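Local structure of ABC-type metal ion transport system, periplasmic component (Vibrio vulnificus, 3K2D) at residues A[78-83]-A[201-206]; A[64-69]-A[113-118]; A[11-16]-A[42-47]; A[7-12]-A[35-40]; A[120-125]-A[136-141]. The protein binds methionine, probably as the substrate-binding lipoprotein of an ABC transporter, and activates Toll-like receptor 2. The protein carries 4 engineered substitutions. All coordinates share one frame; numbering follows the deposited sequence.

Interaction 1: residues A[78-83]-A[201-206]; sequences LTIAGN and VNLIVA. With MET (methionine), chain C.
A81 and G82 both face I204 in a classic beta bulge, where strand 78-83 runs antiparallel to strand 202-207. I204 O takes A81 N at 2.8 Å, with the N-H bent off the line (154°). G82 N reaches the same oxygen in a weak bond. In return, I204 N donates to G82 O at 2.8 Å. Before the bulge the pairing is regular: T79 and A206 form a hydrogen-bonded pair, with T79 N 2.9 Å from A206 O. A206 N closes the pair by donating to T79 O.

The non-hydrogen-bonded pairs I80-V205 and N83-L203 put their side chains on one face. There I80 and L203 cross at a slant, with I80 CD1 3.6 Å from L203 CD1. V205 CG1 lies anti to the backbone N (chi1 -179°), which brings it within 3.7 Å of L78 CB. N83 and L203 lie side by side, pointing the same way, with N83 OD1 near L203 CD2. L67 of helix 64-74 lies against L78, I80 and V205. Helix 214-223 lies against the face of I204 and A206, and its V216 and V220 also touch A81.

Strand 78-83 is an outermost strand of the mixed sheet of one lobe of this periplasmic binding protein fold. Strand 202-207 separates it from strand 58-63. The start of segment 201-206 reaches the ligand pocket. N202 turns away from strand 78-83, and its amide spans the amino and carboxylate groups of the bound methionine. The ligand N gives a weak bond to N202 OD1, while N202 ND2 donates to the ligand O at 3.2 Å.

Interaction 2: residues A[64-69]-A[113-118]; sequences KPYLDR and DPTNLG. With MET (methionine), chain C.
Y66 and T115, with CA atoms 5.6 Å apart, mark the closest backbone approach of two helix starts whose short axes pass 9.0 Å apart at 143°. D113 is the N-cap of helix 114-126, next to the methionine pocket, and its OD2 accepts from two donors of N116. N116 N comes from above the carboxylate plane. N116 ND2, 2.6 Å from D113 OD2, is taken by the syn lone pair of that oxygen. H63 NE2 is hydrogen-bonded to N116 OD1, so both ends of this amide are held.

D113 OD2 also lies in the plane of the Y66 ring, at its edge, 3.6 Å from Y66 CD2. The ring and carboxylate planes are 70° apart. Y66 CG is anti to the backbone N (chi1 -174°), which turns a face of the ring to the ligand methyl. The methyl CE of the bound methionine sits over the centre of that face. The ligand SD is 3.6 Å from N116 ND2. Y66 and N116 both touch the thioether end of the ligand, one from each helix.

The rest of the contact is van der Waals packing. T115 packs CG2 against P65 CB at 3.8 Å, and OG1 lies near the plane of the Y66 ring. R69 bends at chi2 and crosses P114. A salt bridge from R69 NE to D73 holds its charged end. P114 CG lies 3.5 Å above the guanidinium plane of R69, offset toward the rim.

Interaction 3: residues A[11-16]-A[42-47]; sequences GVMAGA and TDYVTP. With MET (methionine), chain C.
M13, at the end of strand 8-13, is the main contact of segment 11-16 with the loop 42-47. Its chain is bent at chi2 (-50°) and chi3 (-71°), and the two bends bring the thioether to the Y44 ring, which the M13 chain crosses at about a right angle. M13 CE comes within 3.6 Å of Y44 CD1. It also lies 3.9 Å from D43 C, so the methyl packs on the loop backbone as well. M13 SD stands at the edge of the Y44 ring, 5.3 Å from its centroid, in a Met-aromatic contact. M13 SD also meets P47 CG at 4.1 Å. F61 of strand 58-63 lies against M13, Y44 and P47.

A14 follows and adds a looser contact, A14 CB to T42 CG2 at 4.2 Å. The loop itself makes a type I beta turn from D43 to T46. It leads from strand 36-41 into helix 47-53.

Y44 belongs to the methionine pocket. The ligand methyl CE lies 3.9 Å above the plane of the Y44 ring, over its centre. Y44 OH is hydrogen-bonded to T177 OG1, and T177 OG1 also bonds the ligand. No hydrogen bond joins the two segments. The contact therefore rests on dispersion and on the sulfur at the ring edge. M13 is a second-shell residue that probably helps to place the Y44 ring, whose face meets a second thioether, that of the bound methionine.

Interaction 4: residues A[7-12]-A[35-40]; sequences KVKVGV and DVELVT
V36 CG1 is anti to the backbone N (chi1 173°) and V10 CG2 lies beside its own backbone N, which brings V36 CG1 to 3.7 Å from V10 CG2. V36 CG2, the other branch, packs on V8 CG1 at 3.7 Å. V36 thus bridges two residues of the neighbouring strand. V10 and V36 also touch F219 of helix 214-223, and A25 of helix 16-32 lies against V36.

On the face of K9 and E37 the chemistry changes. Both side chains are extended and lie side by side. E37 OE2 comes 3.3 Å from K9 CE, but K9 NZ stays 4.5 Å from E37 OE2, beyond a salt bridge. The opposite charges can still attract.

Between the two faces, the backbones are parallel and in register. V8, V10 and V12 donate from N to D35, E37 and V39. V8 O and V10 O accept from E37 and V39. The bond of V39 N to V10 O, at 2.8 Å, lies nearly along the C=O axis. Strand 36-41 is outermost in this sheet, and strand 58-63 flanks strand 8-13. Strand 8-13, helix 16-32 and strand 36-41 form the beta-alpha-beta crossover typical of alpha/beta lobes in periplasmic binding proteins.

Interaction 5: residues A[120-125]-A[136-141]; sequences SLLLLE and VGLLAT
L121 and A140 carry the closest backbone approach, 6.7 Å between CA atoms, where helix 120-125 passes an irregular loop. Segment 136-141 has neither helix nor strand. It lies between strands 131-132 and 145-147, which pair with each other. No hydrogen bond crosses the contact.

Two neighbouring leucines of the helix do the touching. L121 has CG beside the backbone N (chi1 -64°), and its CD1 reaches the end of the loop segment. There L121 CD1 meets T141 C at 3.5 Å and A140 CB at 4.1 Å. The methyl lies closer to the loop backbone than to the A140 side chain. L122 reaches an earlier part of the loop. Its CD1 lies 3.9 Å from L138 CD2, the two chains crossing at a slant. The same L122 CD1 is 3.8 Å from G137 O, a plain packing contact. The L138 side chain is about 12 Å from the bound methionine. L132 of strand 131-132 touches both L121 and L122.

Polar bonds beside the contact tie its ends. E125 OE2 accepts from L132 N of strand 131-132. T141 N is bonded to D144 OD2, and T141 OG1 to R143 N. On another side of the helix, S120, L123 and L124 touch I173 of strand 171-174. Helix 114-126 is therefore packed, by apolar side chains, between the sheet and the loop of a layered alpha/beta lobe.

Interactions 1 and 4 are backbone pairings in one mixed sheet, at its two outermost strands: antiparallel with a bulge in the first, regular and parallel in the second. Interactions 2, 3 and 5 have no hydrogen bonds across their segments and rely on side chains. All five are partly buried. Interactions 2 and 3 lie nearest the chain's centre, at the pocket; 4 and 5 are peripheral, on opposite sides of that centre. Interactions 1, 2 and 3 touch the methionine, by hydrogen bonds from a side-chain amide at its polar end or by side chains, two of them aromatic rings, at its thioether. Y66 OH probably bonds Y44 O, joining 2 to 3. Interactions 1 and 2 touch where helix 64-74 lies on the sheet. Interactions 2 and 5 share helix 114-126.

Interaction 1: residues A[78-83]-A[201-206]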
# COMPACT_ATOMS: atom_id res chain seq x y z
N LEU A 78 -11.81 -13.67 3.70
CA LEU A 78 -11.85 -12.88 2.49
C LEU A 78 -11.16 -13.65 1.38
O LEU A 78 -10.42 -14.58 1.64
CB LEU A 78 -11.13 -11.56 2.73
CG LEU A 78 -11.61 -10.85 3.99
CD1 LEU A 78 -10.71 -9.65 4.31
CD2 LEU A 78 -13.05 -10.42 3.80
N THR A 79 -11.40 -13.25 0.14
CA THR A 79 -10.77 -13.93 -0.97
C THR A 79 -10.26 -12.91 -1.97
O THR A 79 -10.94 -11.92 -2.25
CB THR A 79 -11.76 -14.87 -1.70
OG1 THR A 79 -12.40 -15.73 -0.76
CG2 THR A 79 -11.04 -15.72 -2.72
N ILE A 80 -9.07 -13.15 -2.51
CA ILE A 80 -8.51 -12.25 -3.50
C ILE A 80 -9.34 -12.37 -4.79
O ILE A 80 -9.64 -13.48 -5.24
CB ILE A 80 -7.04 -12.58 -3.78
CG1 ILE A 80 -6.21 -12.32 -2.52
CG2 ILE A 80 -6.53 -11.73 -4.94
CD1 ILE A 80 -4.73 -12.75 -2.62
N ALA A 81 -9.70 -11.23 -5.38
CA ALA A 81 -10.49 -11.22 -6.61
C ALA A 81 -9.62 -10.96 -7.85
O ALA A 81 -9.94 -11.44 -8.94
CB ALA A 81 -11.57 -10.16 -6.51
N GLY A 82 -8.54 -10.21 -7.68
CA GLY A 82 -7.64 -9.90 -8.78
C GLY A 82 -6.51 -8.95 -8.37
O GLY A 82 -6.62 -8.24 -7.37
N ASN A 83 -5.43 -8.94 -9.14
CA ASN A 83 -4.31 -8.06 -8.82
C ASN A 83 -4.52 -6.68 -9.44
O ASN A 83 -5.16 -6.56 -10.48
CB ASN A 83 -2.99 -8.61 -9.38
CG ASN A 83 -2.67 -10.01 -8.90
OD1 ASN A 83 -3.04 -10.41 -7.79
ND2 ASN A 83 -1.97 -10.77 -9.73
N VAL A 201 2.33 -6.86 -4.83
CA VAL A 201 1.37 -6.33 -5.79
C VAL A 201 0.05 -6.14 -5.07
O VAL A 201 -0.38 -7.02 -4.30
CB VAL A 201 1.13 -7.29 -6.98
CG1 VAL A 201 0.50 -8.60 -6.49
CG2 VAL A 201 0.21 -6.62 -7.99
N ASN A 202 -0.61 -5.01 -5.31
CA ASN A 202 -1.89 -4.75 -4.66
C ASN A 202 -3.02 -5.61 -5.22
O ASN A 202 -2.88 -6.26 -6.26
CB ASN A 202 -2.25 -3.27 -4.74
CG ASN A 202 -1.41 -2.43 -3.79
OD1 ASN A 202 -1.74 -1.29 -3.51
ND2 ASN A 202 -0.31 -3.00 -3.32
N LEU A 203 -4.15 -5.61 -4.52
CA LEU A 203 -5.24 -6.46 -4.90
C LEU A 203 -6.62 -5.88 -4.68
O LEU A 203 -6.81 -4.90 -3.96
CB LEU A 203 -5.17 -7.74 -4.08
CG LEU A 203 -3.81 -8.33 -3.73
CD1 LEU A 203 -3.96 -9.26 -2.54
CD2 LEU A 203 -3.25 -9.06 -4.91
N ILE A 204 -7.59 -6.52 -5.32
CA ILE A 204 -8.97 -6.17 -5.13
C ILE A 204 -9.45 -7.39 -4.35
O ILE A 204 -9.38 -8.52 -4.84
CB ILE A 204 -9.73 -6.06 -6.45
CG1 ILE A 204 -9.22 -4.84 -7.23
CG2 ILE A 204 -11.23 -5.97 -6.18
CD1 ILE A 204 -9.82 -4.68 -8.62
N VAL A 205 -9.87 -7.15 -3.12
CA VAL A 205 -10.32 -8.23 -2.28
C VAL A 205 -11.80 -8.10 -1.99
O VAL A 205 -12.33 -6.99 -1.83
CB VAL A 205 -9.54 -8.24 -0.94
CG1 VAL A 205 -10.00 -9.41 -0.08
CG2 VAL A 205 -8.04 -8.33 -1.21
N ALA A 206 -12.46 -9.25 -1.93
CA ALA A 206 -13.88 -9.30 -1.65
C ALA A 206 -14.10 -10.33 -0.55
O ALA A 206 -13.14 -10.97 -0.10
CB ALA A 206 -14.64 -9.70 -2.91
N MET C . -0.42 0.22 -0.97
CA MET C . 0.73 -0.25 -0.10
C MET C . 1.92 -0.41 -0.97
O MET C . 1.79 -0.94 -2.10
CB MET C . 0.51 -1.62 0.53
CG MET C . -0.61 -1.69 1.46
SD MET C . -0.49 -3.09 2.51
CE MET C . -1.97 -2.64 3.33
OXT MET C . 3.02 -0.02 -0.54

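Interaction 2: residues A[64-69]-A[113-118]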
# COMPACT_ATOMS: atom_id res chain seq x y z
N LYS A 64 -0.89 -9.12 -0.67
CA LYS A 64 -1.16 -10.38 0.01
C LYS A 64 -0.57 -10.52 1.43
O LYS A 64 -1.29 -10.90 2.37
CB LYS A 64 -0.73 -11.56 -0.86
CG LYS A 64 -1.23 -12.90 -0.37
CD LYS A 64 -1.08 -13.96 -1.45
CE LYS A 64 -1.51 -15.34 -0.94
NZ LYS A 64 -0.52 -15.99 -0.04
N PRO A 65 0.72 -10.19 1.62
CA PRO A 65 1.29 -10.32 2.96
C PRO A 65 0.43 -9.63 4.00
O PRO A 65 0.18 -10.18 5.07
CB PRO A 65 2.65 -9.65 2.83
CG PRO A 65 3.04 -9.97 1.42
CD PRO A 65 1.74 -9.69 0.67
N TYR A 66 -0.04 -8.44 3.67
CA TYR A 66 -0.87 -7.66 4.58
C TYR A 66 -2.23 -8.29 4.86
O TYR A 66 -2.71 -8.28 5.99
CB TYR A 66 -1.06 -6.25 4.04
CG TYR A 66 -1.79 -5.36 5.01
CD1 TYR A 66 -3.18 -5.33 5.06
CD2 TYR A 66 -1.08 -4.54 5.89
CE1 TYR A 66 -3.84 -4.51 5.95
CE2 TYR A 66 -1.74 -3.72 6.78
CZ TYR A 66 -3.12 -3.71 6.81
OH TYR A 66 -3.78 -2.91 7.71
N LEU A 67 -2.87 -8.81 3.82
CA LEU A 67 -4.17 -9.44 3.95
C LEU A 67 -4.06 -10.72 4.79
O LEU A 67 -4.82 -10.91 5.74
CB LEU A 67 -4.71 -9.76 2.56
CG LEU A 67 -5.92 -10.69 2.44
CD1 LEU A 67 -7.16 -10.06 3.07
CD2 LEU A 67 -6.15 -10.98 0.96
N ASP A 68 -3.10 -11.58 4.45
CA ASP A 68 -2.92 -12.82 5.20
C ASP A 68 -2.70 -12.54 6.69
O ASP A 68 -3.31 -13.17 7.55
CB ASP A 68 -1.72 -13.62 4.67
CG ASP A 68 -1.96 -14.18 3.28
OD1 ASP A 68 -3.13 -14.24 2.85
OD2 ASP A 68 -0.98 -14.57 2.61
N ARG A 69 -1.84 -11.57 6.98
CA ARG A 69 -1.55 -11.22 8.35
C ARG A 69 -2.79 -10.73 9.09
O ARG A 69 -3.03 -11.09 10.24
CB ARG A 69 -0.46 -10.14 8.39
CG ARG A 69 -0.12 -9.66 9.78
CD ARG A 69 0.43 -10.79 10.63
NE ARG A 69 0.60 -10.36 12.01
CZ ARG A 69 1.61 -10.73 12.79
NH1 ARG A 69 2.54 -11.56 12.33
NH2 ARG A 69 1.70 -10.25 14.02
N ASP A 113 3.03 -1.67 10.95
CA ASP A 113 2.28 -2.90 10.82
C ASP A 113 3.34 -3.93 10.41
O ASP A 113 4.28 -3.60 9.69
CB ASP A 113 1.17 -2.77 9.78
CG ASP A 113 1.68 -2.31 8.45
OD1 ASP A 113 1.97 -1.11 8.31
OD2 ASP A 113 1.79 -3.16 7.55
N PRO A 114 3.22 -5.17 10.89
CA PRO A 114 4.17 -6.25 10.61
C PRO A 114 4.65 -6.55 9.19
O PRO A 114 5.84 -6.74 8.99
CB PRO A 114 3.54 -7.47 11.31
CG PRO A 114 2.10 -7.14 11.40
CD PRO A 114 2.08 -5.66 11.69
N THR A 115 3.76 -6.60 8.21
CA THR A 115 4.24 -6.90 6.86
C THR A 115 4.96 -5.75 6.20
O THR A 115 5.87 -5.96 5.40
CB THR A 115 3.11 -7.38 5.92
OG1 THR A 115 2.16 -6.32 5.73
CG2 THR A 115 2.42 -8.61 6.50
N ASN A 116 4.57 -4.52 6.52
CA ASN A 116 5.26 -3.39 5.91
C ASN A 116 6.52 -3.03 6.71
O ASN A 116 7.43 -2.40 6.19
CB ASN A 116 4.31 -2.20 5.77
CG ASN A 116 3.27 -2.42 4.68
OD1 ASN A 116 3.60 -2.50 3.49
ND2 ASN A 116 2.01 -2.55 5.08
N LEU A 117 6.57 -3.47 7.96
CA LEU A 117 7.75 -3.24 8.79
C LEU A 117 8.83 -4.15 8.22
O LEU A 117 9.95 -3.72 7.95
CB LEU A 117 7.50 -3.66 10.24
CG LEU A 117 8.32 -2.98 11.35
CD1 LEU A 117 8.23 -3.84 12.59
CD2 LEU A 117 9.78 -2.79 10.97
N GLY A 118 8.46 -5.41 8.02
CA GLY A 118 9.38 -6.40 7.48
C GLY A 118 9.87 -6.01 6.11
O GLY A 118 11.04 -6.19 5.78
N MET C . -0.42 0.22 -0.97
CA MET C . 0.73 -0.25 -0.10
C MET C . 1.92 -0.41 -0.97
O MET C . 1.79 -0.94 -2.10
CB MET C . 0.51 -1.62 0.53
CG MET C . -0.61 -1.69 1.46
SD MET C . -0.49 -3.09 2.51
CE MET C . -1.97 -2.64 3.33
OXT MET C . 3.02 -0.02 -0.54

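Interaction 3: residues A[11-16]-A[42-47]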
# COMPACT_ATOMS: atom_id res chain seq x y z
N GLY A 11 -14.20 -0.07 -1.33
CA GLY A 11 -13.37 0.66 -0.39
C GLY A 11 -11.98 0.91 -0.96
O GLY A 11 -11.33 -0.00 -1.47
N VAL A 12 -11.52 2.16 -0.88
CA VAL A 12 -10.21 2.52 -1.39
C VAL A 12 -9.54 3.53 -0.47
O VAL A 12 -10.14 4.01 0.49
CB VAL A 12 -10.32 3.11 -2.82
CG1 VAL A 12 -11.05 2.13 -3.74
CG2 VAL A 12 -11.05 4.45 -2.77
N MET A 13 -8.28 3.85 -0.74
CA MET A 13 -7.59 4.81 0.10
C MET A 13 -7.73 6.21 -0.50
O MET A 13 -7.66 6.40 -1.72
CB MET A 13 -6.11 4.43 0.26
CG MET A 13 -5.86 3.03 0.89
SD MET A 13 -6.72 2.69 2.39
CE MET A 13 -5.97 3.61 3.33
N ALA A 14 -7.95 7.18 0.38
CA ALA A 14 -8.09 8.58 -0.02
C ALA A 14 -6.87 9.07 -0.82
O ALA A 14 -5.76 8.57 -0.65
CB ALA A 14 -8.27 9.43 1.23
N GLY A 15 -7.07 10.04 -1.71
CA GLY A 15 -5.95 10.57 -2.48
C GLY A 15 -5.69 10.00 -3.87
O GLY A 15 -6.61 9.69 -4.62
N ALA A 16 -4.41 9.87 -4.20
CA ALA A 16 -3.98 9.36 -5.49
C ALA A 16 -4.68 8.06 -5.87
O ALA A 16 -5.12 7.90 -7.01
CB ALA A 16 -2.47 9.14 -5.48
N THR A 42 -8.74 6.38 5.32
CA THR A 42 -7.43 6.96 5.59
C THR A 42 -6.52 6.05 6.40
O THR A 42 -5.33 6.35 6.56
CB THR A 42 -7.56 8.30 6.33
OG1 THR A 42 -8.30 8.10 7.54
CG2 THR A 42 -8.26 9.34 5.47
N ASP A 43 -7.05 4.95 6.92
CA ASP A 43 -6.26 4.03 7.73
C ASP A 43 -6.29 2.62 7.14
O ASP A 43 -7.34 2.14 6.74
CB ASP A 43 -6.83 3.99 9.16
CG ASP A 43 -5.81 3.57 10.20
OD1 ASP A 43 -5.09 2.56 10.00
OD2 ASP A 43 -5.74 4.25 11.25
N TYR A 44 -5.14 1.96 7.09
CA TYR A 44 -5.07 0.60 6.54
C TYR A 44 -5.88 -0.47 7.29
O TYR A 44 -6.35 -1.42 6.67
CB TYR A 44 -3.63 0.10 6.44
CG TYR A 44 -2.79 0.72 5.33
CD1 TYR A 44 -3.38 1.21 4.16
CD2 TYR A 44 -1.40 0.77 5.44
CE1 TYR A 44 -2.59 1.73 3.12
CE2 TYR A 44 -0.62 1.28 4.42
CZ TYR A 44 -1.21 1.75 3.27
OH TYR A 44 -0.39 2.22 2.26
N VAL A 45 -6.04 -0.33 8.60
CA VAL A 45 -6.77 -1.35 9.37
C VAL A 45 -8.28 -1.34 9.26
O VAL A 45 -8.95 -2.20 9.85
CB VAL A 45 -6.44 -1.29 10.89
CG1 VAL A 45 -4.95 -1.51 11.11
CG2 VAL A 45 -6.89 0.03 11.47
N THR A 46 -8.83 -0.40 8.51
CA THR A 46 -10.28 -0.31 8.40
C THR A 46 -10.95 -1.05 7.23
O THR A 46 -11.95 -1.74 7.41
CB THR A 46 -10.71 1.19 8.36
OG1 THR A 46 -10.05 1.90 9.42
CG2 THR A 46 -12.22 1.33 8.54
N PRO A 47 -10.41 -0.91 6.01
CA PRO A 47 -10.95 -1.55 4.81
C PRO A 47 -11.42 -3.01 4.92
O PRO A 47 -12.54 -3.32 4.53
CB PRO A 47 -9.84 -1.37 3.79
CG PRO A 47 -9.25 -0.03 4.20
CD PRO A 47 -9.16 -0.18 5.70
N MET C . -0.42 0.22 -0.97
CA MET C . 0.73 -0.25 -0.10
C MET C . 1.92 -0.41 -0.97
O MET C . 1.79 -0.94 -2.10
CB MET C . 0.51 -1.62 0.53
CG MET C . -0.61 -1.69 1.46
SD MET C . -0.49 -3.09 2.51
CE MET C . -1.97 -2.64 3.33
OXT MET C . 3.02 -0.02 -0.54

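Interaction 4: residues A[7-12]-A[35-40]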
# COMPACT_ATOMS: atom_id res chain seq x y z
N LYS A 7 -26.28 0.24 -6.31
CA LYS A 7 -24.84 0.41 -6.38
C LYS A 7 -24.02 -0.57 -5.55
O LYS A 7 -24.55 -1.25 -4.68
CB LYS A 7 -24.46 1.85 -6.01
CG LYS A 7 -25.09 2.88 -6.94
CD LYS A 7 -24.47 4.26 -6.78
CE LYS A 7 -25.15 5.26 -7.70
NZ LYS A 7 -24.45 6.58 -7.73
N VAL A 8 -22.73 -0.64 -5.83
CA VAL A 8 -21.85 -1.52 -5.10
C VAL A 8 -20.77 -0.65 -4.46
O VAL A 8 -20.19 0.22 -5.12
CB VAL A 8 -21.21 -2.59 -6.04
CG1 VAL A 8 -20.39 -1.92 -7.11
CG2 VAL A 8 -20.36 -3.54 -5.25
N LYS A 9 -20.52 -0.86 -3.17
CA LYS A 9 -19.54 -0.07 -2.44
C LYS A 9 -18.14 -0.66 -2.47
O LYS A 9 -17.92 -1.77 -2.00
CB LYS A 9 -19.98 0.10 -0.99
CG LYS A 9 -21.14 1.03 -0.81
CD LYS A 9 -21.63 1.08 0.62
CE LYS A 9 -22.85 1.98 0.71
NZ LYS A 9 -23.64 1.77 1.96
N VAL A 10 -17.21 0.11 -3.04
CA VAL A 10 -15.82 -0.31 -3.12
C VAL A 10 -15.00 0.57 -2.18
O VAL A 10 -15.10 1.80 -2.21
CB VAL A 10 -15.25 -0.14 -4.56
CG1 VAL A 10 -13.79 -0.55 -4.60
CG2 VAL A 10 -16.05 -0.98 -5.55
N GLY A 11 -14.20 -0.07 -1.33
CA GLY A 11 -13.37 0.66 -0.39
C GLY A 11 -11.98 0.91 -0.96
O GLY A 11 -11.33 -0.00 -1.47
N VAL A 12 -11.52 2.16 -0.88
CA VAL A 12 -10.21 2.52 -1.39
C VAL A 12 -9.54 3.53 -0.47
O VAL A 12 -10.14 4.01 0.49
CB VAL A 12 -10.32 3.11 -2.82
CG1 VAL A 12 -11.05 2.13 -3.74
CG2 VAL A 12 -11.05 4.45 -2.77
N ASP A 35 -22.75 0.30 -11.67
CA ASP A 35 -22.68 1.55 -10.93
C ASP A 35 -21.87 1.36 -9.67
O ASP A 35 -22.22 0.57 -8.80
CB ASP A 35 -24.08 2.06 -10.61
CG ASP A 35 -24.79 2.59 -11.83
OD1 ASP A 35 -24.15 3.32 -12.62
OD2 ASP A 35 -25.99 2.30 -12.01
N VAL A 36 -20.76 2.09 -9.57
CA VAL A 36 -19.90 1.97 -8.41
C VAL A 36 -19.85 3.22 -7.55
O VAL A 36 -19.90 4.34 -8.05
CB VAL A 36 -18.45 1.61 -8.84
CG1 VAL A 36 -17.51 1.66 -7.64
CG2 VAL A 36 -18.43 0.23 -9.46
N GLU A 37 -19.77 3.01 -6.25
CA GLU A 37 -19.67 4.10 -5.30
C GLU A 37 -18.38 3.91 -4.52
O GLU A 37 -18.23 2.93 -3.78
CB GLU A 37 -20.85 4.11 -4.34
CG GLU A 37 -20.56 4.85 -3.05
CD GLU A 37 -21.80 5.21 -2.29
OE1 GLU A 37 -22.53 6.13 -2.73
OE2 GLU A 37 -22.06 4.57 -1.25
N LEU A 38 -17.45 4.83 -4.70
CA LEU A 38 -16.18 4.76 -4.00
C LEU A 38 -16.35 5.20 -2.56
O LEU A 38 -17.06 6.15 -2.28
CB LEU A 38 -15.15 5.65 -4.69
CG LEU A 38 -14.32 5.07 -5.84
CD1 LEU A 38 -14.79 3.68 -6.21
CD2 LEU A 38 -14.41 6.01 -7.01
N VAL A 39 -15.70 4.47 -1.66
CA VAL A 39 -15.72 4.78 -0.24
C VAL A 39 -14.25 4.88 0.16
O VAL A 39 -13.53 3.87 0.24
CB VAL A 39 -16.43 3.67 0.58
CG1 VAL A 39 -16.41 4.04 2.07
CG2 VAL A 39 -17.86 3.52 0.11
N THR A 40 -13.80 6.10 0.41
CA THR A 40 -12.40 6.34 0.77
C THR A 40 -12.11 6.16 2.25
O THR A 40 -12.94 6.47 3.11
CB THR A 40 -11.98 7.75 0.37
OG1 THR A 40 -12.76 8.70 1.11
CG2 THR A 40 -12.22 7.97 -1.14

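Interaction 5: residues A[120-125]-A[136-141]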
# COMPACT_ATOMS: atom_id res chain seq x y z
N SER A 120 10.15 -2.98 4.94
CA SER A 120 11.07 -1.86 5.09
C SER A 120 12.46 -2.32 5.52
O SER A 120 13.46 -1.87 4.97
CB SER A 120 10.53 -0.85 6.10
OG SER A 120 9.36 -0.20 5.62
N LEU A 121 12.51 -3.21 6.51
CA LEU A 121 13.79 -3.70 6.99
C LEU A 121 14.53 -4.44 5.88
O LEU A 121 15.73 -4.28 5.73
CB LEU A 121 13.58 -4.60 8.21
CG LEU A 121 12.99 -3.88 9.43
CD1 LEU A 121 12.74 -4.90 10.55
CD2 LEU A 121 13.94 -2.77 9.90
N LEU A 122 13.80 -5.23 5.10
CA LEU A 122 14.41 -5.94 3.98
C LEU A 122 14.99 -4.91 3.00
O LEU A 122 16.10 -5.08 2.49
CB LEU A 122 13.36 -6.80 3.26
CG LEU A 122 12.95 -8.12 3.91
CD1 LEU A 122 11.86 -8.79 3.08
CD2 LEU A 122 14.17 -9.04 4.03
N LEU A 123 14.25 -3.84 2.75
CA LEU A 123 14.70 -2.79 1.84
C LEU A 123 15.95 -2.10 2.37
O LEU A 123 16.88 -1.81 1.61
CB LEU A 123 13.59 -1.77 1.64
CG LEU A 123 13.93 -0.61 0.70
CD1 LEU A 123 14.29 -1.14 -0.67
CD2 LEU A 123 12.75 0.34 0.62
N LEU A 124 15.98 -1.83 3.67
CA LEU A 124 17.14 -1.19 4.28
C LEU A 124 18.37 -2.07 4.09
O LEU A 124 19.46 -1.59 3.78
CB LEU A 124 16.89 -0.95 5.77
CG LEU A 124 15.91 0.18 6.09
CD1 LEU A 124 15.61 0.23 7.58
CD2 LEU A 124 16.51 1.50 5.59
N GLU A 125 18.19 -3.37 4.29
CA GLU A 125 19.27 -4.33 4.14
C GLU A 125 19.84 -4.25 2.72
O GLU A 125 21.05 -4.30 2.53
CB GLU A 125 18.76 -5.73 4.42
CG GLU A 125 19.78 -6.82 4.32
CD GLU A 125 19.21 -8.17 4.71
OE1 GLU A 125 18.09 -8.48 4.24
OE2 GLU A 125 19.86 -8.91 5.47
N VAL A 136 15.33 -15.02 8.27
CA VAL A 136 14.22 -14.07 8.43
C VAL A 136 13.35 -14.07 7.18
O VAL A 136 13.86 -14.21 6.07
CB VAL A 136 14.73 -12.64 8.67
CG1 VAL A 136 15.22 -12.03 7.38
CG2 VAL A 136 13.62 -11.81 9.27
N GLY A 137 12.05 -13.90 7.37
CA GLY A 137 11.15 -13.90 6.23
C GLY A 137 10.63 -12.53 5.82
O GLY A 137 11.39 -11.57 5.69
N LEU A 138 9.32 -12.43 5.61
CA LEU A 138 8.73 -11.17 5.23
C LEU A 138 8.27 -10.40 6.46
O LEU A 138 7.83 -9.26 6.35
CB LEU A 138 7.54 -11.41 4.29
CG LEU A 138 7.89 -11.99 2.92
CD1 LEU A 138 6.64 -12.11 2.09
CD2 LEU A 138 8.88 -11.09 2.22
N LEU A 139 8.41 -11.02 7.63
CA LEU A 139 7.98 -10.38 8.87
C LEU A 139 9.12 -9.98 9.80
O LEU A 139 8.96 -9.99 11.02
CB LEU A 139 7.01 -11.30 9.62
CG LEU A 139 5.73 -11.68 8.86
CD1 LEU A 139 4.88 -12.61 9.70
CD2 LEU A 139 4.95 -10.43 8.52
N ALA A 140 10.26 -9.62 9.24
CA ALA A 140 11.39 -9.21 10.06
C ALA A 140 11.02 -8.09 11.03
O ALA A 140 10.09 -7.32 10.78
CB ALA A 140 12.52 -8.73 9.17
N THR A 141 11.73 -8.03 12.16
CA THR A 141 11.53 -6.97 13.14
C THR A 141 12.92 -6.59 13.61
O THR A 141 13.92 -7.20 13.21
CB THR A 141 10.72 -7.42 14.37
OG1 THR A 141 11.52 -8.29 15.18
CG2 THR A 141 9.47 -8.14 13.94